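Local coordinates for protein cortical-lytic enzyme (Bacillus cereus, PDB 4S3J) that cleaves partially degraded spore-cortex peptidoglycan as an N-acetylglucosaminidase during germination, probably recognising muramic acid delta-lactam residues, at residues Tyr70-Asn81 and Leu95-Arg103; Thr134-Arg145 and Thr167-Glu177. One frame throughout, in Å; residues are numbered along the deposited sequence.

In the fold
Contact 1 belongs to the second of two N-terminal LysM repeats; contact 2 pairs two neighbouring parallel strands of the catalytic domain, a family 18 glycoside hydrolase TIM barrel. Their centres are 41 Å apart on opposite sides of the chain's centre, and their nearest atoms stay about 10 Å from each other without touching. Along the chain, contact 1 closes before contact 2 opens. Contact 2 comes close to the active site: the side chain of Phe-139 is about 6 Å from that of Glu-220, the probable proton donor. Contact 1 lies away from that site, although 1,2-ethanediol, probably from the crystallisation liquor, sits about 3 Å from the Val-97 side chain.

Contact 1: Tyr70-Asn81 and Leu95-Arg103; sequences YNVPLASLAKVN and LYVPKGTKR
The carboxamide of Asn-81 meets the backbone of Tyr-96 with both polar atoms. OD1 accepts from Tyr-96 N (2.8 Å) in the plane of the amide carbonyl, on a lone pair, with 166° at the hydrogen. ND2 donates to Tyr-96 O at 2.8 Å and also to Leu-77 O in the last helical turn, which fixes the rotation of the amide. Leu-95 CD2 packs 3.8 Å from Asn-81 OD1. The two rings are approached obliquely: Val-97 CG1 lies 3.7 Å from Tyr-70 CB and next to CG, while Val-80 CG2 reaches Tyr-96 CD1 at 3.9 Å. Tyr-70 OH bonds to Ile-3 O in the N-terminal strand. In this LysM repeat, helix 74-80 packs on strand 94-96, which pairs with 54-56, and on the residues just after it. Leu-77 holds CG anti to its backbone N (chi1 177°), which brings CD1 to Tyr-96 O and Pro-98 CD. Further along, a Schellman motif ends helix 63-70 at Asn-71, whose O accepts from Thr-101 N at 3.0 Å. Gly-100 CA approaches Tyr-70 O in a CA-H...O contact, and a water joins that same oxygen to Gly-100 N.

Contact 2: Thr134-Arg145 and Thr167-Glu177; sequences TYLAYFSFEAKR and TIPMLVITNIE
Phe-141 and Leu-171 meet on one face of two adjacent parallel strands, 135-143 and 168-174, in the TIM barrel of this family 18 hydrolase. The strand axes approach to 4.6 Å at an angle of 34°. Followed outward, Phe-141 CB lies 3.5 Å from Val-172 O, and CG comes under Leu-171 CD1. This methyl stands over one ring face, 3.5 Å from the ring centroid and 16° off the normal, a CH-pi contact. It sits nearest CD1, is close to CE1 as well, and reaches CZ at the tip at 3.9 Å; CD2 and CE2, on the other side of the ring, are farther from it. Val-172 O lies at the ring edge and also accepts from Phe-141 N.

Regular pairing breaks midway: one water links Leu-136 O, Tyr-138 N and Met-170 O, and a second links Tyr-138 O, Met-170 O and Val-172 N. Just beyond, a cis peptide bond joins Phe-139 to Ser-140, as in other family 18 barrels. The Phe-139 ring crosses Val-172, Thr-174 and Ile-176, with CZ 3.7 Å from Thr-174 CG2, and meets Trp-408 edge-to-face. Ser-140 OG, set between its backbone N and carbonyl carbon (chi1 73°), is turned to Thr-174 OG1 and shares a hydrogen bond with it. On the face opposite Phe-141, that of Tyr-135 and Met-170, Met-170 SD makes an oblique Met-aromatic contact with Tyr-135. At the far end Arg-145 grips Glu-177 side-on in a salt bridge: NE meets OE2 at 2.9 Å and NH2 meets OE1 at 3.0 Å, each oxygen using its syn lone pair.

Contact 1: Tyr70-Asn81 and Leu95-Arg103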
loop_
_atom_site.group_PDB
_atom_site.type_symbol
_atom_site.label_atom_id
_atom_site.label_comp_id
_atom_site.label_asym_id
_atom_site.label_seq_id
_atom_site.Cartn_x
_atom_site.Cartn_y
_atom_site.Cartn_z
ATOM N N TYR A 70 8.638 -15.457 8.223
ATOM C CA TYR A 70 7.809 -16.332 9.049
ATOM C C TYR A 70 7.835 -16.016 10.537
ATOM O O TYR A 70 7.322 -16.781 11.335
ATOM C CB TYR A 70 8.199 -17.798 8.784
ATOM C CG TYR A 70 7.717 -18.211 7.412
ATOM C CD1 TYR A 70 6.378 -18.468 7.197
ATOM C CD2 TYR A 70 8.586 -18.313 6.339
ATOM C CE1 TYR A 70 5.891 -18.796 5.922
ATOM C CE2 TYR A 70 8.111 -18.673 5.058
ATOM C CZ TYR A 70 6.766 -18.907 4.868
ATOM O OH TYR A 70 6.286 -19.249 3.610
ATOM N N ASN A 71 8.347 -14.842 10.887
ATOM C CA ASN A 71 8.320 -14.351 12.273
ATOM C C ASN A 71 8.947 -15.314 13.269
ATOM O O ASN A 71 8.467 -15.457 14.406
ATOM C CB ASN A 71 6.878 -14.090 12.693
ATOM C CG ASN A 71 6.138 -13.175 11.720
ATOM O OD1 ASN A 71 6.649 -12.130 11.323
ATOM N ND2 ASN A 71 4.936 -13.586 11.316
ATOM N N VAL A 72 10.065 -15.904 12.864
ATOM C CA VAL A 72 10.828 -16.862 13.676
ATOM C C VAL A 72 12.247 -16.354 13.914
ATOM O O VAL A 72 12.881 -15.847 13.001
ATOM C CB VAL A 72 10.885 -18.251 12.995
ATOM C CG1 VAL A 72 9.502 -18.820 12.817
ATOM C CG2 VAL A 72 11.563 -18.176 11.676
ATOM N N PRO A 73 12.743 -16.428 15.153
ATOM C CA PRO A 73 14.125 -15.965 15.316
ATOM C C PRO A 73 15.118 -16.694 14.409
ATOM O O PRO A 73 15.004 -17.903 14.219
ATOM C CB PRO A 73 14.435 -16.264 16.788
ATOM C CG PRO A 73 13.116 -16.393 17.458
ATOM C CD PRO A 73 12.143 -16.882 16.418
ATOM N N LEU A 74 16.074 -15.963 13.848
ATOM C CA LEU A 74 17.012 -16.537 12.890
ATOM C C LEU A 74 17.824 -17.688 13.495
ATOM O O LEU A 74 18.061 -18.698 12.831
ATOM C CB LEU A 74 17.946 -15.450 12.356
ATOM C CG LEU A 74 19.094 -15.922 11.462
ATOM C CD1 LEU A 74 18.592 -16.709 10.275
ATOM C CD2 LEU A 74 19.983 -14.760 11.035
ATOM N N ALA A 75 18.256 -17.542 14.743
ATOM C CA ALA A 75 19.022 -18.613 15.396
ATOM C C ALA A 75 18.218 -19.900 15.497
ATOM O O ALA A 75 18.773 -20.985 15.360
ATOM C CB ALA A 75 19.475 -18.182 16.785
ATOM N N SER A 76 16.922 -19.790 15.782
ATOM C CA SER A 76 16.073 -20.975 15.895
ATOM C C SER A 76 15.897 -21.662 14.548
ATOM O O SER A 76 15.943 -22.881 14.460
ATOM C CB SER A 76 14.705 -20.619 16.465
ATOM O OG SER A 76 14.835 -19.999 17.733
ATOM N N LEU A 77 15.675 -20.877 13.501
ATOM C CA LEU A 77 15.506 -21.443 12.154
ATOM C C LEU A 77 16.764 -22.146 11.705
ATOM O O LEU A 77 16.707 -23.241 11.155
ATOM C CB LEU A 77 15.147 -20.337 11.162
ATOM C CG LEU A 77 15.014 -20.737 9.695
ATOM C CD1 LEU A 77 13.871 -21.700 9.522
ATOM C CD2 LEU A 77 14.782 -19.477 8.813
ATOM N N ALA A 78 17.911 -21.521 11.950
ATOM C CA ALA A 78 19.194 -22.115 11.574
ATOM C C ALA A 78 19.437 -23.402 12.365
ATOM O O ALA A 78 19.778 -24.442 11.794
ATOM C CB ALA A 78 20.323 -21.118 11.801
ATOM N N LYS A 79 19.261 -23.333 13.676
ATOM C CA LYS A 79 19.506 -24.499 14.526
ATOM C C LYS A 79 18.653 -25.705 14.131
ATOM O O LYS A 79 19.171 -26.823 14.027
ATOM C CB LYS A 79 19.289 -24.136 15.993
ATOM C CG LYS A 79 19.367 -25.304 16.952
ATOM C CD LYS A 79 19.417 -24.855 18.410
ATOM C CE LYS A 79 19.274 -26.057 19.344
ATOM N NZ LYS A 79 20.172 -27.194 18.980
ATOM N N VAL A 80 17.360 -25.508 13.905
ATOM C CA VAL A 80 16.488 -26.664 13.717
ATOM C C VAL A 80 16.762 -27.346 12.371
ATOM O O VAL A 80 16.363 -28.497 12.159
ATOM C CB VAL A 80 14.994 -26.272 13.849
ATOM C CG1 VAL A 80 14.499 -25.470 12.639
ATOM C CG2 VAL A 80 14.146 -27.520 14.059
ATOM N N ASN A 81 17.483 -26.650 11.489
ATOM C CA ASN A 81 17.851 -27.194 10.185
ATOM C C ASN A 81 19.321 -27.584 10.081
ATOM O O ASN A 81 19.793 -27.940 8.999
ATOM C CB ASN A 81 17.532 -26.171 9.087
ATOM C CG ASN A 81 16.038 -26.057 8.809
ATOM O OD1 ASN A 81 15.434 -26.945 8.185
ATOM N ND2 ASN A 81 15.441 -24.941 9.239
ATOM N N LEU A 95 13.370 -26.753 3.911
ATOM C CA LEU A 95 13.629 -26.338 5.289
ATOM C C LEU A 95 12.434 -26.598 6.205
ATOM O O LEU A 95 11.266 -26.486 5.796
ATOM C CB LEU A 95 13.962 -24.840 5.352
ATOM C CG LEU A 95 15.163 -24.380 4.539
ATOM C CD1 LEU A 95 15.246 -22.846 4.591
ATOM C CD2 LEU A 95 16.454 -24.993 5.037
ATOM N N TYR A 96 12.739 -26.882 7.470
ATOM C CA TYR A 96 11.727 -26.942 8.508
ATOM C C TYR A 96 11.619 -25.533 9.115
ATOM O O TYR A 96 12.640 -24.931 9.480
ATOM C CB TYR A 96 12.072 -27.974 9.595
ATOM C CG TYR A 96 11.012 -28.038 10.667
ATOM C CD1 TYR A 96 11.051 -27.200 11.753
ATOM C CD2 TYR A 96 9.935 -28.909 10.551
ATOM C CE1 TYR A 96 10.060 -27.230 12.717
ATOM C CE2 TYR A 96 8.932 -28.944 11.505
ATOM C CZ TYR A 96 9.002 -28.082 12.588
ATOM O OH TYR A 96 8.024 -28.076 13.565
ATOM N N VAL A 97 10.400 -25.012 9.205
ATOM C CA VAL A 97 10.163 -23.654 9.709
ATOM C C VAL A 97 9.280 -23.709 10.962
ATOM O O VAL A 97 8.109 -24.079 10.879
ATOM C CB VAL A 97 9.497 -22.756 8.648
ATOM C CG1 VAL A 97 9.342 -21.315 9.162
ATOM C CG2 VAL A 97 10.306 -22.716 7.383
ATOM N N PRO A 98 9.842 -23.381 12.135
ATOM C CA PRO A 98 8.999 -23.415 13.337
ATOM C C PRO A 98 7.881 -22.390 13.272
ATOM O O PRO A 98 7.980 -21.464 12.464
ATOM C CB PRO A 98 9.968 -23.057 14.466
ATOM C CG PRO A 98 11.336 -23.355 13.927
ATOM C CD PRO A 98 11.253 -23.104 12.451
ATOM N N LYS A 99 6.817 -22.608 14.048
ATOM C CA LYS A 99 5.718 -21.659 14.162
ATOM C C LYS A 99 6.294 -20.344 14.695
ATOM O O LYS A 99 7.022 -20.340 15.691
ATOM C CB LYS A 99 4.618 -22.214 15.085
ATOM C CG LYS A 99 3.407 -21.303 15.244
ATOM C CD LYS A 99 2.367 -21.833 16.247
ATOM C CE LYS A 99 1.166 -20.881 16.369
ATOM N NZ LYS A 99 0.061 -21.356 17.245
ATOM N N GLY A 100 5.971 -19.230 14.045
ATOM C CA GLY A 100 6.504 -17.942 14.465
ATOM C C GLY A 100 5.480 -17.210 15.300
ATOM O O GLY A 100 4.404 -17.750 15.550
ATOM N N THR A 101 5.809 -16.005 15.767
ATOM C CA THR A 101 4.827 -15.189 16.484
ATOM C C THR A 101 4.558 -13.895 15.708
ATOM O O THR A 101 5.443 -13.048 15.557
ATOM C CB THR A 101 5.298 -14.863 17.904
ATOM O OG1 THR A 101 6.466 -14.040 17.840
ATOM C CG2 THR A 101 5.625 -16.144 18.652
ATOM N N LYS A 102 3.300 -13.716 15.335
ATOM C CA LYS A 102 2.848 -12.563 14.546
ATOM C C LYS A 102 2.722 -11.328 15.385
ATOM O O LYS A 102 2.266 -11.401 16.522
ATOM C CB LYS A 102 1.483 -12.849 13.915
ATOM C CG LYS A 102 1.480 -13.891 12.858
ATOM C CD LYS A 102 0.074 -14.398 12.561
ATOM C CE LYS A 102 -0.841 -13.409 11.945
ATOM N NZ LYS A 102 -2.077 -14.111 11.486
ATOM N N ARG A 103 3.267 -10.226 14.878
ATOM C CA ARG A 103 2.996 -8.906 15.455
ATOM C C ARG A 103 1.747 -8.314 14.812
ATOM O O ARG A 103 1.284 -8.778 13.751
ATOM C CB ARG A 103 4.200 -7.971 15.310
ATOM C CG ARG A 103 4.724 -7.739 13.914
ATOM C CD ARG A 103 6.002 -6.913 13.983
ATOM N NE ARG A 103 6.052 -5.512 13.537
ATOM C CZ ARG A 103 5.061 -4.624 13.441
ATOM N NH1 ARG A 103 3.799 -4.900 13.746
ATOM N NH2 ARG A 103 5.371 -3.402 13.024
HETATM O O HOH W 1 5.359 -18.846 11.057
HETATM O O HOH W 2 4.406 -10.249 12.164
#

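Contact 2: Thr134-Arg145 and Thr167-Glu177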
loop_
_atom_site.group_PDB
_atom_site.type_symbol
_atom_site.label_atom_id
_atom_site.label_comp_id
_atom_site.label_asym_id
_atom_site.label_seq_id
_atom_site.Cartn_x
_atom_site.Cartn_y
_atom_site.Cartn_z
ATOM N N THR A 134 -7.983 -1.954 9.020
ATOM C CA THR A 134 -8.236 -1.212 10.247
ATOM C C THR A 134 -9.064 0.031 9.916
ATOM O O THR A 134 -10.000 0.405 10.654
ATOM C CB THR A 134 -6.927 -0.785 10.953
ATOM O OG1 THR A 134 -6.039 -1.908 11.072
ATOM C CG2 THR A 134 -7.236 -0.211 12.335
ATOM N N TYR A 135 -8.698 0.661 8.795
ATOM C CA TYR A 135 -9.322 1.892 8.326
ATOM C C TYR A 135 -9.672 1.822 6.844
ATOM O O TYR A 135 -8.907 1.264 6.071
ATOM C CB TYR A 135 -8.382 3.079 8.529
ATOM C CG TYR A 135 -7.982 3.374 9.946
ATOM C CD1 TYR A 135 -8.773 4.174 10.734
ATOM C CD2 TYR A 135 -6.802 2.872 10.476
ATOM C CE1 TYR A 135 -8.420 4.460 12.020
ATOM C CE2 TYR A 135 -6.429 3.158 11.771
ATOM C CZ TYR A 135 -7.250 3.954 12.536
ATOM O OH TYR A 135 -6.924 4.268 13.843
ATOM N N LEU A 136 -10.810 2.417 6.469
ATOM C CA LEU A 136 -11.222 2.614 5.077
ATOM C C LEU A 136 -11.288 4.109 4.806
ATOM O O LEU A 136 -11.976 4.845 5.531
ATOM C CB LEU A 136 -12.569 1.957 4.804
ATOM C CG LEU A 136 -13.145 2.142 3.398
ATOM C CD1 LEU A 136 -12.237 1.496 2.318
ATOM C CD2 LEU A 136 -14.550 1.581 3.323
ATOM N N ALA A 137 -10.580 4.551 3.772
ATOM C CA ALA A 137 -10.435 5.975 3.462
ATOM C C ALA A 137 -11.095 6.361 2.154
ATOM O O ALA A 137 -10.510 6.170 1.081
ATOM C CB ALA A 137 -8.965 6.361 3.411
ATOM N N TYR A 138 -12.295 6.933 2.235
ATOM C CA TYR A 138 -13.016 7.358 1.051
ATOM C C TYR A 138 -12.528 8.736 0.611
ATOM O O TYR A 138 -12.747 9.754 1.274
ATOM C CB TYR A 138 -14.524 7.318 1.316
ATOM C CG TYR A 138 -15.408 7.575 0.102
ATOM C CD1 TYR A 138 -14.894 7.586 -1.180
ATOM C CD2 TYR A 138 -16.762 7.840 0.257
ATOM C CE1 TYR A 138 -15.705 7.840 -2.270
ATOM C CE2 TYR A 138 -17.575 8.070 -0.833
ATOM C CZ TYR A 138 -17.048 8.085 -2.082
ATOM O OH TYR A 138 -17.861 8.336 -3.178
ATOM N N PHE A 139 -11.845 8.747 -0.527
ATOM C CA PHE A 139 -11.189 9.935 -1.051
ATOM C C PHE A 139 -12.130 10.658 -2.012
ATOM O O PHE A 139 -12.447 10.078 -3.066
ATOM C CB PHE A 139 -9.905 9.528 -1.788
ATOM C CG PHE A 139 -8.996 10.687 -2.123
ATOM C CD1 PHE A 139 -9.224 11.462 -3.238
ATOM C CD2 PHE A 139 -7.877 10.954 -1.345
ATOM C CE1 PHE A 139 -8.374 12.526 -3.552
ATOM C CE2 PHE A 139 -7.038 11.999 -1.667
ATOM C CZ PHE A 139 -7.282 12.774 -2.762
ATOM N N SER A 140 -12.610 11.882 -1.730
ATOM C CA SER A 140 -12.382 12.667 -0.505
ATOM C C SER A 140 -13.521 13.676 -0.314
ATOM O O SER A 140 -14.346 13.861 -1.194
ATOM C CB SER A 140 -11.058 13.440 -0.578
ATOM O OG SER A 140 -11.182 14.535 -1.473
ATOM N N PHE A 141 -13.555 14.297 0.854
ATOM C CA PHE A 141 -14.335 15.515 1.102
ATOM C C PHE A 141 -13.448 16.698 0.761
ATOM O O PHE A 141 -12.349 16.808 1.304
ATOM C CB PHE A 141 -14.752 15.617 2.561
ATOM C CG PHE A 141 -15.811 14.641 2.987
ATOM C CD1 PHE A 141 -15.524 13.279 3.078
ATOM C CD2 PHE A 141 -17.079 15.077 3.338
ATOM C CE1 PHE A 141 -16.486 12.389 3.487
ATOM C CE2 PHE A 141 -18.050 14.172 3.755
ATOM C CZ PHE A 141 -17.748 12.831 3.830
ATOM N N GLU A 142 -13.905 17.591 -0.114
ATOM C CA GLU A 142 -13.104 18.738 -0.514
ATOM C C GLU A 142 -13.476 19.951 0.334
ATOM O O GLU A 142 -14.644 20.301 0.428
ATOM C CB GLU A 142 -13.296 19.033 -2.008
ATOM C CG GLU A 142 -12.863 17.820 -2.857
ATOM C CD GLU A 142 -12.995 17.990 -4.363
ATOM O OE1 GLU A 142 -13.568 18.995 -4.826
ATOM O OE2 GLU A 142 -12.518 17.086 -5.089
ATOM N N ALA A 143 -12.473 20.555 0.962
ATOM C CA ALA A 143 -12.650 21.760 1.762
ATOM C C ALA A 143 -13.030 22.912 0.853
ATOM O O ALA A 143 -12.547 22.992 -0.274
ATOM C CB ALA A 143 -11.378 22.073 2.505
ATOM N N LYS A 144 -13.863 23.816 1.368
ATOM C CA LYS A 144 -14.336 24.993 0.627
ATOM C C LYS A 144 -13.968 26.253 1.379
ATOM O O LYS A 144 -13.735 26.214 2.579
ATOM C CB LYS A 144 -15.849 24.895 0.397
ATOM C CG LYS A 144 -16.193 23.797 -0.596
ATOM C CD LYS A 144 -17.643 23.337 -0.540
ATOM C CE LYS A 144 -18.675 24.431 -0.710
ATOM N NZ LYS A 144 -20.021 23.881 -0.357
ATOM N N ARG A 145 -13.943 27.375 0.658
ATOM C CA ARG A 145 -13.479 28.639 1.215
ATOM C C ARG A 145 -14.427 29.234 2.253
ATOM O O ARG A 145 -14.039 30.154 2.981
ATOM C CB ARG A 145 -13.250 29.631 0.082
ATOM C CG ARG A 145 -12.004 29.321 -0.730
ATOM C CD ARG A 145 -11.865 30.250 -1.931
ATOM N NE ARG A 145 -10.786 29.796 -2.810
ATOM C CZ ARG A 145 -9.909 30.587 -3.416
ATOM N NH1 ARG A 145 -9.989 31.923 -3.298
ATOM N NH2 ARG A 145 -8.960 30.046 -4.171
ATOM N N THR A 167 -14.328 -1.939 10.671
ATOM C CA THR A 167 -13.357 -1.024 10.094
ATOM C C THR A 167 -13.771 0.399 10.439
ATOM O O THR A 167 -14.953 0.718 10.415
ATOM C CB THR A 167 -13.270 -1.209 8.559
ATOM O OG1 THR A 167 -12.966 -2.574 8.272
ATOM C CG2 THR A 167 -12.216 -0.310 7.931
ATOM N N ILE A 168 -12.796 1.236 10.776
ATOM C CA ILE A 168 -13.043 2.662 11.030
ATOM C C ILE A 168 -13.062 3.416 9.716
ATOM O O ILE A 168 -12.041 3.460 9.050
ATOM C CB ILE A 168 -11.944 3.317 11.898
ATOM C CG1 ILE A 168 -11.717 2.562 13.207
ATOM C CG2 ILE A 168 -12.237 4.818 12.092
ATOM C CD1 ILE A 168 -12.863 2.547 14.110
ATOM N N PRO A 169 -14.201 4.045 9.342
ATOM C CA PRO A 169 -14.099 4.899 8.150
ATOM C C PRO A 169 -13.415 6.221 8.480
ATOM O O PRO A 169 -13.728 6.813 9.502
ATOM C CB PRO A 169 -15.555 5.087 7.724
ATOM C CG PRO A 169 -16.336 4.945 8.980
ATOM C CD PRO A 169 -15.580 3.976 9.858
ATOM N N MET A 170 -12.448 6.632 7.667
ATOM C CA MET A 170 -11.782 7.934 7.839
ATOM C C MET A 170 -12.551 9.041 7.142
ATOM O O MET A 170 -13.154 8.831 6.077
ATOM C CB MET A 170 -10.350 7.861 7.299
ATOM C CG MET A 170 -9.420 6.956 8.104
ATOM S SD MET A 170 -7.971 6.347 7.192
ATOM C CE MET A 170 -7.171 7.862 6.707
ATOM N N LEU A 171 -12.569 10.210 7.769
ATOM C CA LEU A 171 -13.060 11.422 7.132
ATOM C C LEU A 171 -11.873 12.051 6.428
ATOM O O LEU A 171 -11.044 12.720 7.058
ATOM C CB LEU A 171 -13.679 12.368 8.171
ATOM C CG LEU A 171 -14.083 13.765 7.680
ATOM C CD1 LEU A 171 -14.907 13.721 6.417
ATOM C CD2 LEU A 171 -14.862 14.508 8.749
ATOM N N VAL A 172 -11.764 11.801 5.124
ATOM C CA VAL A 172 -10.639 12.285 4.362
ATOM C C VAL A 172 -10.941 13.653 3.771
ATOM O O VAL A 172 -11.827 13.795 2.947
ATOM C CB VAL A 172 -10.273 11.314 3.207
ATOM C CG1 VAL A 172 -9.085 11.829 2.425
ATOM C CG2 VAL A 172 -9.996 9.898 3.735
ATOM N N ILE A 173 -10.184 14.655 4.204
ATOM C CA ILE A 173 -10.403 16.033 3.789
ATOM C C ILE A 173 -9.224 16.541 2.968
ATOM O O ILE A 173 -8.080 16.507 3.429
ATOM C CB ILE A 173 -10.621 16.944 5.020
ATOM C CG1 ILE A 173 -11.847 16.475 5.800
ATOM C CG2 ILE A 173 -10.830 18.395 4.609
ATOM C CD1 ILE A 173 -11.855 16.908 7.239
ATOM N N THR A 174 -9.510 17.051 1.769
ATOM C CA THR A 174 -8.475 17.569 0.878
ATOM C C THR A 174 -8.647 19.054 0.599
ATOM O O THR A 174 -9.756 19.595 0.686
ATOM C CB THR A 174 -8.472 16.847 -0.496
ATOM O OG1 THR A 174 -9.777 16.880 -1.083
ATOM C CG2 THR A 174 -8.058 15.394 -0.337
ATOM N N ASN A 175 -7.543 19.694 0.217
ATOM C CA ASN A 175 -7.612 21.081 -0.262
ATOM C C ASN A 175 -7.605 21.125 -1.791
ATOM O O ASN A 175 -6.760 21.776 -2.416
ATOM C CB ASN A 175 -6.459 21.910 0.299
ATOM C CG ASN A 175 -5.112 21.390 -0.124
ATOM O OD1 ASN A 175 -4.896 20.173 -0.196
ATOM N ND2 ASN A 175 -4.183 22.306 -0.386
ATOM N N ILE A 176 -8.541 20.390 -2.390
ATOM C CA ILE A 176 -8.710 20.358 -3.839
ATOM C C ILE A 176 -9.762 21.353 -4.298
ATOM O O ILE A 176 -10.859 21.417 -3.725
ATOM C CB ILE A 176 -9.084 18.960 -4.303
ATOM C CG1 ILE A 176 -7.908 18.023 -4.074
ATOM C CG2 ILE A 176 -9.464 18.972 -5.786
ATOM C CD1 ILE A 176 -8.231 16.537 -4.263
ATOM N N GLU A 177 -9.411 22.129 -5.328
ATOM C CA GLU A 177 -10.341 23.016 -6.010
ATOM C C GLU A 177 -10.242 22.725 -7.492
ATOM O O GLU A 177 -9.141 22.728 -8.035
ATOM C CB GLU A 177 -9.994 24.502 -5.771
ATOM C CG GLU A 177 -10.279 24.995 -4.389
ATOM C CD GLU A 177 -10.158 26.518 -4.246
ATOM O OE1 GLU A 177 -9.112 27.100 -4.623
ATOM O OE2 GLU A 177 -11.127 27.130 -3.765
HETATM O O HOH W 3 -13.902 6.671 4.599
HETATM O O HOH W 4 -13.894 10.308 3.748
HETATM O O HOH W 5 -12.894 23.035 -2.846
#